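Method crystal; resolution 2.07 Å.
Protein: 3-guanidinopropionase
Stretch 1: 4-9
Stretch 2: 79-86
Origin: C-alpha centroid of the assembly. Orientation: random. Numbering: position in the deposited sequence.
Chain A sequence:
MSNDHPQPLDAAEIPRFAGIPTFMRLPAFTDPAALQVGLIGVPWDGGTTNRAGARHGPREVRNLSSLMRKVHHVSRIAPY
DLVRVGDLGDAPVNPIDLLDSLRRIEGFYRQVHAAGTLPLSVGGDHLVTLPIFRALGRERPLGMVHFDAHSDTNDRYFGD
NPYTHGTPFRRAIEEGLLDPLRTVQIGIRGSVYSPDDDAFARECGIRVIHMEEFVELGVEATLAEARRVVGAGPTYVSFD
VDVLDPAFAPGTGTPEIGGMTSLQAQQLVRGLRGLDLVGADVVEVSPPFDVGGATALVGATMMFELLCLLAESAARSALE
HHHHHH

Stretch 1, residues 4-9: DHPQPL
Stretch 2 (79-86) PYDLVRVG

An extended, proline-rich N-terminal segment packs against the end of a short helix and the turn after it, held by a histidine in a nest of carbonyls, proline packing and one water. The contact buries 494 Å² in total. Residues 5-9 have phi/psi typical of extended chain, with no regular strand. Residues 79-82 are helical, Val-83 N bonds to Pro-79 O at 3.0 Å, and Val-83 leaves helical phi/psi at -146/173; a strand starts at Val-85. The register runs in opposite order: His-5 CA lies 5.1 Å from Arg-84 CA, and Gln-7 CA 6.0 Å from Tyr-80 CA.

His-5 (chi1 m, -65°; chi2 -174°) brings its ring N-H to helix-end carbonyls. Its ND1 donates to Tyr-80 O at 2.9 Å; Val-83 O lies 3.1 Å from the same ND1. Arg-84 (m, t, p; chi4 89°) lays CG over one ring face, 4.1 Å from the centroid of His-5. Pro-6 CD covers one guanidinium face.

Pro-6 points toward stretch 2 and, lacking an N-H, buries no unmet donor; its CB is 3.3 Å from Val-85 O. Water 1 lies within hydrogen-bonding distance of Pro-6 O (2.7 Å) and Val-83 O (2.9 Å) and accepts from Val-85 N (2.8 Å).

Gln-7 (m, m, chi3 -32°) starts away but folds back, so its amide NE2 reaches a carboxylate, weakly hydrogen-bonding Asp-81 OD1 at 3.1 Å. Pro-8 CG sits over the Tyr-80 ring (chi1 -43°), 4.0 Å from its centroid, a CH-pi contact.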

# COMPACT_ATOMS: atom_id res chain seq x y z
N ASP A 4 24.31 36.27 -5.76
CA ASP A 4 24.67 35.07 -6.59
C ASP A 4 24.81 33.77 -5.78
O ASP A 4 25.54 32.86 -6.17
CB ASP A 4 25.93 35.33 -7.44
CG ASP A 4 27.18 35.60 -6.60
OD1 ASP A 4 27.06 36.05 -5.43
OD2 ASP A 4 28.29 35.38 -7.12
N HIS A 5 24.10 33.69 -4.65
CA HIS A 5 24.02 32.43 -3.90
C HIS A 5 23.34 31.39 -4.79
O HIS A 5 22.57 31.75 -5.67
CB HIS A 5 23.21 32.65 -2.63
CG HIS A 5 23.86 33.58 -1.65
ND1 HIS A 5 23.35 33.81 -0.39
CD2 HIS A 5 24.99 34.33 -1.74
CE1 HIS A 5 24.13 34.66 0.26
NE2 HIS A 5 25.13 34.99 -0.54
N PRO A 6 23.63 30.09 -4.58
CA PRO A 6 22.80 29.09 -5.27
C PRO A 6 21.33 29.28 -4.89
O PRO A 6 21.04 29.74 -3.79
CB PRO A 6 23.33 27.76 -4.72
CG PRO A 6 24.77 28.07 -4.34
CD PRO A 6 24.70 29.47 -3.77
N GLN A 7 20.43 28.99 -5.82
CA GLN A 7 19.01 29.10 -5.56
C GLN A 7 18.36 27.81 -6.08
O GLN A 7 18.85 27.22 -7.05
CB GLN A 7 18.38 30.31 -6.28
CG GLN A 7 18.87 31.71 -5.84
CD GLN A 7 18.40 32.13 -4.45
OE1 GLN A 7 17.32 31.77 -3.99
NE2 GLN A 7 19.23 32.91 -3.77
N PRO A 8 17.26 27.38 -5.44
CA PRO A 8 16.50 26.22 -5.90
C PRO A 8 15.97 26.48 -7.31
O PRO A 8 15.85 27.64 -7.70
CB PRO A 8 15.29 26.18 -4.95
CG PRO A 8 15.69 26.97 -3.76
CD PRO A 8 16.62 28.03 -4.28
N LEU A 9 15.64 25.42 -8.05
CA LEU A 9 14.96 25.60 -9.34
C LEU A 9 13.73 26.50 -9.15
O LEU A 9 12.98 26.36 -8.18
CB LEU A 9 14.56 24.24 -9.95
CG LEU A 9 15.66 23.28 -10.42
CD1 LEU A 9 15.10 21.91 -10.87
CD2 LEU A 9 16.50 23.90 -11.54
N PRO A 79 16.62 31.36 3.55
CA PRO A 79 17.95 30.78 3.78
C PRO A 79 18.93 30.96 2.62
O PRO A 79 20.11 31.24 2.84
CB PRO A 79 17.66 29.29 4.01
CG PRO A 79 16.32 29.05 3.42
CD PRO A 79 15.56 30.34 3.63
N TYR A 80 18.44 30.80 1.40
CA TYR A 80 19.30 30.83 0.23
C TYR A 80 19.79 32.23 -0.10
O TYR A 80 20.81 32.36 -0.76
CB TYR A 80 18.60 30.18 -0.96
CG TYR A 80 17.89 28.91 -0.57
CD1 TYR A 80 18.60 27.80 -0.07
CD2 TYR A 80 16.51 28.82 -0.66
CE1 TYR A 80 17.92 26.64 0.31
CE2 TYR A 80 15.84 27.67 -0.27
CZ TYR A 80 16.55 26.59 0.21
OH TYR A 80 15.87 25.47 0.60
N ASP A 81 19.05 33.26 0.34
CA ASP A 81 19.50 34.65 0.21
C ASP A 81 20.49 34.99 1.31
O ASP A 81 21.49 35.65 1.05
CB ASP A 81 18.33 35.66 0.24
CG ASP A 81 17.45 35.58 -1.01
OD1 ASP A 81 17.95 35.18 -2.07
OD2 ASP A 81 16.26 35.91 -0.91
N LEU A 82 20.22 34.50 2.52
CA LEU A 82 21.11 34.72 3.66
C LEU A 82 22.52 34.17 3.44
O LEU A 82 23.49 34.87 3.69
CB LEU A 82 20.54 34.14 4.95
CG LEU A 82 19.55 34.97 5.72
CD1 LEU A 82 19.36 34.34 7.10
CD2 LEU A 82 20.07 36.42 5.83
N VAL A 83 22.62 32.93 2.98
CA VAL A 83 23.93 32.26 2.85
C VAL A 83 23.94 31.33 1.65
O VAL A 83 22.90 31.12 1.01
CB VAL A 83 24.30 31.44 4.13
CG1 VAL A 83 24.19 32.31 5.38
CG2 VAL A 83 23.41 30.20 4.26
N ARG A 84 25.11 30.77 1.34
CA ARG A 84 25.24 29.81 0.26
C ARG A 84 24.91 28.39 0.72
O ARG A 84 25.61 27.82 1.59
CB ARG A 84 26.64 29.87 -0.33
CG ARG A 84 27.03 31.26 -0.87
CD ARG A 84 28.49 31.29 -1.31
NE ARG A 84 28.76 30.17 -2.22
CZ ARG A 84 28.61 30.22 -3.55
NH1 ARG A 84 28.22 31.34 -4.14
NH2 ARG A 84 28.89 29.14 -4.28
N VAL A 85 23.87 27.82 0.13
CA VAL A 85 23.37 26.48 0.44
C VAL A 85 23.45 25.61 -0.80
O VAL A 85 23.18 26.06 -1.93
CB VAL A 85 21.90 26.52 0.95
CG1 VAL A 85 21.49 25.16 1.58
CG2 VAL A 85 21.72 27.62 1.98
N GLY A 86 23.82 24.35 -0.62
CA GLY A 86 23.92 23.43 -1.75
C GLY A 86 23.77 21.98 -1.36
O GLY A 86 23.88 21.63 -0.18
O HOH W 1 22.15 29.56 -1.33